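Local coordinates for protein cytochrome P450 RhF (Acinetobacter radioresistens, PDB 6RO8) that probably acts as a heme monooxygenase on organic substrates, this chain being the heme domain of a larger class VII cytochrome P450 with peroxygenase activity, at residues H350-L353 / N357-E360; K47-R50 / I55-S58. One frame throughout, in Å; residues are numbered along the deposited sequence.

Overall arrangement
Along the chain contact 2 (47-50 with 55-58) is complete long before contact 1 (350-353 with 357-360) begins, yet their centres lie about 16 Å apart, on the same side of the chain's centre. Contact 2 joins helix 47-52 to the outermost strand of the mixed five-stranded sheet. Contact 1 folds up the loop that leaves helix 345-349, just after strand 340-343 of the same sheet. A salt bridge connects them, K47 NZ lying 2.8 Å from D359 OD2, and R50 packs against H350 and D351. The N-terminal helix-and-sheet region is thus tied to the long loop leading toward helix 384-401, both away from the known heme-binding and ligand sites.

Contact 1 of 2, residues H350-L353 / N357-E360; sequences HDEL and NADE
H350 and D359 form the aromatic side of this contact through a His-carboxylate hydrogen bond. ND1 of H350 donates to OD1 of D359 over 2.7 Å and almost straight (164°), the acceptor lying nearly in the ring plane. OD1 is met through its anti lone pair, leaving OD2 to K47. NE2 of H350 is hydrogen-bonded to the carbonyl oxygen of H313, so the imidazole rotation is fixed; two acceptors, one a carboxylate, would favour a doubly protonated, positively charged ring. The two polar sites of histidine suit this bridging place.

Other bonds run from side chain to backbone. E352 CG stands anti to the backbone N (chi1 -159°) and the chain bends at chi2, which brings the carboxylate across to the start of the type I turn 357-360. There OE1 accepts from A358 N at 3.0 Å, on its syn side, and OE2 takes a weak bond from N357 N. Glutamate has the reach and the two oxygens for this. D351 OD1 closes an Asx turn onto L353 N, and its OD2 accepts from Y69 N.

CB of A358 makes van der Waals contact with H350 O (3.4 Å) and E352 OE1 (3.5 Å); a small residue suits this close approach.

A358 O is hydrogen-bonded to R312 of helix 303-314 and N357 O to R365, consistent with the arginines of the P450 Glu-Arg-Arg triad, while H313 packs edge-to-face with H350.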
ATOM      1  N   HIS A 350      -7.940   7.847 -12.149  1.00 65.49           N
ATOM      2  CA  HIS A 350      -8.004   8.007 -13.593  1.00 62.24           C
ATOM      3  C   HIS A 350      -9.388   8.441 -14.044  1.00 67.77           C
ATOM      4  O   HIS A 350      -9.744   8.264 -15.216  1.00 70.08           O
ATOM      5  CB  HIS A 350      -7.581   6.715 -14.273  1.00 60.13           C
ATOM      6  CG  HIS A 350      -6.107   6.482 -14.229  1.00 66.10           C
ATOM      7  ND1 HIS A 350      -5.302   6.590 -15.339  1.00 68.59           N
ATOM      8  CD2 HIS A 350      -5.286   6.178 -13.196  1.00 67.28           C
ATOM      9  CE1 HIS A 350      -4.051   6.336 -15.001  1.00 69.38           C
ATOM     10  NE2 HIS A 350      -4.011   6.100 -13.703  1.00 67.96           N
ATOM     11  N   ASP A 351     -10.180   8.989 -13.120  1.00 68.57           N
ATOM     12  CA  ASP A 351     -11.532   9.448 -13.412  1.00 72.37           C
ATOM     13  C   ASP A 351     -11.462  10.735 -14.228  1.00 79.48           C
ATOM     14  O   ASP A 351     -11.070  11.798 -13.718  1.00 69.73           O
ATOM     15  CB  ASP A 351     -12.311   9.653 -12.115  1.00 74.63           C
ATOM     16  CG  ASP A 351     -13.813   9.828 -12.345  1.00 79.05           C
ATOM     17  OD1 ASP A 351     -14.230  10.029 -13.510  1.00 77.62           O
ATOM     18  OD2 ASP A 351     -14.575   9.786 -11.355  1.00 74.20           O
ATOM     19  N   GLU A 352     -11.840  10.635 -15.505  1.00 70.55           N
ATOM     20  CA  GLU A 352     -11.832  11.796 -16.376  1.00 70.84           C
ATOM     21  C   GLU A 352     -12.693  12.921 -15.827  1.00 78.36           C
ATOM     22  O   GLU A 352     -12.434  14.091 -16.126  1.00 69.86           O
ATOM     23  CB  GLU A 352     -12.299  11.393 -17.769  1.00 78.26           C
ATOM     24  CG  GLU A 352     -11.864  12.342 -18.858  1.00 89.46           C
ATOM     25  CD  GLU A 352     -10.384  12.647 -18.816  1.00 96.46           C
ATOM     26  OE1 GLU A 352      -9.577  11.696 -18.711  1.00 99.18           O
ATOM     27  OE2 GLU A 352     -10.030  13.839 -18.894  1.00 99.97           O
ATOM     28  N   LEU A 353     -13.685  12.596 -14.994  1.00 77.15           N
ATOM     29  CA  LEU A 353     -14.530  13.616 -14.390  1.00 78.74           C
ATOM     30  C   LEU A 353     -13.770  14.488 -13.400  1.00 80.96           C
ATOM     31  O   LEU A 353     -14.274  15.551 -13.028  1.00 89.71           O
ATOM     32  CB  LEU A 353     -15.722  12.963 -13.687  1.00 76.42           C
ATOM     33  CG  LEU A 353     -16.614  12.143 -14.617  1.00 79.48           C
ATOM     34  CD1 LEU A 353     -17.572  11.240 -13.848  1.00 81.96           C
ATOM     35  CD2 LEU A 353     -17.371  13.075 -15.525  1.00 78.90           C
ATOM     36  N   ASN A 357      -7.358  14.710 -18.906  1.00 78.49           N
ATOM     37  CA  ASN A 357      -6.412  13.777 -19.505  1.00 82.43           C
ATOM     38  C   ASN A 357      -5.812  12.885 -18.431  1.00 87.24           C
ATOM     39  O   ASN A 357      -4.604  12.888 -18.176  1.00 85.11           O
ATOM     40  CB  ASN A 357      -5.340  14.519 -20.285  1.00 89.46           C
ATOM     41  CG  ASN A 357      -5.870  15.060 -21.589  1.00101.57           C
ATOM     42  OD1 ASN A 357      -6.162  16.247 -21.710  1.00103.47           O
ATOM     43  ND2 ASN A 357      -6.042  14.175 -22.566  1.00112.07           N
ATOM     44  N   ALA A 358      -6.716  12.130 -17.791  1.00 90.10           N
ATOM     45  CA  ALA A 358      -6.388  11.405 -16.570  1.00 81.62           C
ATOM     46  C   ALA A 358      -5.355  10.324 -16.809  1.00 73.04           C
ATOM     47  O   ALA A 358      -4.572  10.010 -15.907  1.00 77.96           O
ATOM     48  CB  ALA A 358      -7.649  10.785 -15.970  1.00 84.11           C
ATOM     49  N   ASP A 359      -5.337   9.730 -17.992  1.00 66.23           N
ATOM     50  CA  ASP A 359      -4.375   8.657 -18.205  1.00 74.92           C
ATOM     51  C   ASP A 359      -2.983   9.171 -18.539  1.00 81.10           C
ATOM     52  O   ASP A 359      -2.050   8.369 -18.648  1.00 84.92           O
ATOM     53  CB  ASP A 359      -4.875   7.714 -19.294  1.00 71.05           C
ATOM     54  CG  ASP A 359      -6.218   7.136 -18.962  1.00 81.65           C
ATOM     55  OD1 ASP A 359      -6.463   6.875 -17.769  1.00 85.55           O
ATOM     56  OD2 ASP A 359      -7.033   6.950 -19.880  1.00 90.69           O
ATOM     57  N   GLU A 360      -2.814  10.482 -18.664  1.00 74.69           N
ATOM     58  CA  GLU A 360      -1.536  11.064 -19.031  1.00 78.66           C
ATOM     59  C   GLU A 360      -0.719  11.455 -17.800  1.00 76.14           C
ATOM     60  O   GLU A 360      -1.256  11.844 -16.759  1.00 75.80           O
ATOM     61  CB  GLU A 360      -1.761  12.268 -19.941  1.00 79.96           C
ATOM     62  CG  GLU A 360      -2.127  11.856 -21.357  1.00 97.58           C
ATOM     63  CD  GLU A 360      -2.670  13.007 -22.190  1.00120.22           C
ATOM     64  OE1 GLU A 360      -3.422  12.751 -23.158  1.00130.09           O
ATOM     65  OE2 GLU A 360      -2.337  14.170 -21.884  1.00127.60           O
TER

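Contact 2 of 2, residues K47-R50 / I55-S58; sequences KEFR and IFFS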
ATOM      1  N   LYS A  47     -12.244   1.266 -17.124  1.00 59.08           N
ATOM      2  CA  LYS A  47     -12.538   2.472 -17.884  1.00 66.71           C
ATOM      3  C   LYS A  47     -13.979   2.481 -18.413  1.00 71.39           C
ATOM      4  O   LYS A  47     -14.708   3.464 -18.223  1.00 70.64           O
ATOM      5  CB  LYS A  47     -11.527   2.623 -19.018  1.00 66.32           C
ATOM      6  CG  LYS A  47     -11.557   4.008 -19.621  1.00 65.42           C
ATOM      7  CD  LYS A  47     -10.264   4.321 -20.326  1.00 76.92           C
ATOM      8  CE  LYS A  47     -10.178   5.788 -20.645  1.00 81.70           C
ATOM      9  NZ  LYS A  47      -9.027   6.046 -21.548  1.00 92.68           N
ATOM     10  N   GLU A  48     -14.410   1.405 -19.088  1.00 74.05           N
ATOM     11  CA  GLU A  48     -15.799   1.343 -19.550  1.00 77.36           C
ATOM     12  C   GLU A  48     -16.764   1.547 -18.392  1.00 76.39           C
ATOM     13  O   GLU A  48     -17.815   2.185 -18.545  1.00 75.65           O
ATOM     14  CB  GLU A  48     -16.107  -0.003 -20.212  1.00 92.20           C
ATOM     15  CG  GLU A  48     -15.164  -0.511 -21.284  1.00104.49           C
ATOM     16  CD  GLU A  48     -15.312  -2.028 -21.487  1.00115.95           C
ATOM     17  OE1 GLU A  48     -14.864  -2.815 -20.611  1.00112.30           O
ATOM     18  OE2 GLU A  48     -15.907  -2.435 -22.510  1.00118.82           O
ATOM     19  N   PHE A  49     -16.424   0.996 -17.224  1.00 73.00           N
ATOM     20  CA  PHE A  49     -17.317   1.087 -16.074  1.00 78.55           C
ATOM     21  C   PHE A  49     -17.379   2.506 -15.519  1.00 75.58           C
ATOM     22  O   PHE A  49     -18.460   2.977 -15.146  1.00 70.87           O
ATOM     23  CB  PHE A  49     -16.889   0.090 -14.999  1.00 75.02           C
ATOM     24  CG  PHE A  49     -17.064  -1.347 -15.406  1.00 70.85           C
ATOM     25  CD1 PHE A  49     -18.297  -1.972 -15.273  1.00 69.73           C
ATOM     26  CD2 PHE A  49     -15.999  -2.068 -15.932  1.00 66.98           C
ATOM     27  CE1 PHE A  49     -18.463  -3.299 -15.644  1.00 75.61           C
ATOM     28  CE2 PHE A  49     -16.160  -3.405 -16.309  1.00 68.90           C
ATOM     29  CZ  PHE A  49     -17.392  -4.018 -16.168  1.00 69.29           C
ATOM     30  N   ARG A  50     -16.237   3.208 -15.451  1.00 69.28           N
ATOM     31  CA  ARG A  50     -16.297   4.627 -15.119  1.00 76.72           C
ATOM     32  C   ARG A  50     -17.282   5.343 -16.027  1.00 77.78           C
ATOM     33  O   ARG A  50     -18.037   6.213 -15.575  1.00 82.72           O
ATOM     34  CB  ARG A  50     -14.911   5.287 -15.215  1.00 71.12           C
ATOM     35  CG  ARG A  50     -13.938   4.830 -14.152  1.00 73.21           C
ATOM     36  CD  ARG A  50     -12.758   5.788 -13.958  1.00 71.10           C
ATOM     37  NE  ARG A  50     -11.857   5.882 -15.108  1.00 68.33           N
ATOM     38  CZ  ARG A  50     -10.978   4.951 -15.457  1.00 63.21           C
ATOM     39  NH1 ARG A  50     -10.899   3.833 -14.761  1.00 61.29           N
ATOM     40  NH2 ARG A  50     -10.182   5.137 -16.507  1.00 73.07           N
ATOM     41  N   ILE A  55     -20.764   1.962 -10.497  1.00 73.15           N
ATOM     42  CA  ILE A  55     -20.841   1.097  -9.331  1.00 67.93           C
ATOM     43  C   ILE A  55     -21.573  -0.166  -9.743  1.00 75.43           C
ATOM     44  O   ILE A  55     -22.678  -0.100 -10.290  1.00 86.29           O
ATOM     45  CB  ILE A  55     -21.560   1.778  -8.155  1.00 67.57           C
ATOM     46  CG1 ILE A  55     -20.792   3.039  -7.729  1.00 65.18           C
ATOM     47  CG2 ILE A  55     -21.734   0.781  -7.023  1.00 71.81           C
ATOM     48  CD1 ILE A  55     -21.599   4.027  -6.916  1.00 60.63           C
ATOM     49  N   PHE A  56     -20.952  -1.313  -9.506  1.00 72.07           N
ATOM     50  CA  PHE A  56     -21.579  -2.566  -9.882  1.00 73.42           C
ATOM     51  C   PHE A  56     -21.132  -3.631  -8.900  1.00 68.58           C
ATOM     52  O   PHE A  56     -20.116  -3.486  -8.220  1.00 71.95           O
ATOM     53  CB  PHE A  56     -21.233  -2.938 -11.329  1.00 74.95           C
ATOM     54  CG  PHE A  56     -19.769  -3.192 -11.548  1.00 81.62           C
ATOM     55  CD1 PHE A  56     -18.913  -2.147 -11.890  1.00 68.59           C
ATOM     56  CD2 PHE A  56     -19.246  -4.481 -11.415  1.00 81.40           C
ATOM     57  CE1 PHE A  56     -17.571  -2.373 -12.089  1.00 67.17           C
ATOM     58  CE2 PHE A  56     -17.899  -4.713 -11.615  1.00 80.14           C
ATOM     59  CZ  PHE A  56     -17.059  -3.649 -11.961  1.00 73.56           C
ATOM     60  N   PHE A  57     -21.916  -4.696  -8.809  1.00 71.52           N
ATOM     61  CA  PHE A  57     -21.586  -5.811  -7.936  1.00 76.82           C
ATOM     62  C   PHE A  57     -20.945  -6.935  -8.743  1.00 79.16           C
ATOM     63  O   PHE A  57     -21.513  -7.398  -9.739  1.00 81.06           O
ATOM     64  CB  PHE A  57     -22.814  -6.337  -7.193  1.00 76.21           C
ATOM     65  CG  PHE A  57     -22.472  -7.383  -6.193  1.00 77.69           C
ATOM     66  CD1 PHE A  57     -21.904  -7.025  -4.979  1.00 74.53           C
ATOM     67  CD2 PHE A  57     -22.661  -8.737  -6.478  1.00 73.87           C
ATOM     68  CE1 PHE A  57     -21.546  -7.984  -4.050  1.00 76.55           C
ATOM     69  CE2 PHE A  57     -22.307  -9.712  -5.541  1.00 74.82           C
ATOM     70  CZ  PHE A  57     -21.746  -9.331  -4.331  1.00 77.25           C
ATOM     71  N   SER A  58     -19.770  -7.376  -8.309  1.00 69.52           N
ATOM     72  CA  SER A  58     -19.099  -8.505  -8.934  1.00 71.00           C
ATOM     73  C   SER A  58     -19.416  -9.763  -8.126  1.00 84.83           C
ATOM     74  O   SER A  58     -19.054  -9.872  -6.946  1.00 84.76           O
ATOM     75  CB  SER A  58     -17.593  -8.266  -9.032  1.00 69.50           C
ATOM     76  OG  SER A  58     -16.908  -9.456  -9.420  1.00 76.87           O
TER
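In the mixed five-stranded sheet of the P450 fold, an edge strand is covered by the short helix that precedes it in the chain, and F49 on F56 makes that contact. Helix 47-52 probably corresponds to helix A of the family and strand 55-58 to the first strand of the sheet, so the join spans only a brief turn.

The two rings form an offset stack, with centroids 4.3 Å apart and planes inclined by 27°. Their nearest atoms are F49 CD1 and F56 CE1, 3.3 Å apart. CZ of F56 lies above the centre of the F49 ring, whereas F49 CE1 sits over the rim of the F56 ring. Although the rings lie roughly flat on each other, the side chains that carry them run at about a right angle. F56 CG falls between its backbone N and carbonyl carbon (chi1 64°), which contributes to this crossing.

Neighbours bury both rings. F49 also touches L24 and K27 of helix 20-29, and F56 touches L46 and I65, the latter also its backbone partner in strand 63-66. I55 points to the other side of the strand, onto V333 and F335.

No hydrogen bond crosses between the two segments, so helix and strand are held together by dispersion and by the removal of two large apolar faces from water. Phenylalanine suits both places because it offers a broad flat surface and leaves no polar atom to satisfy.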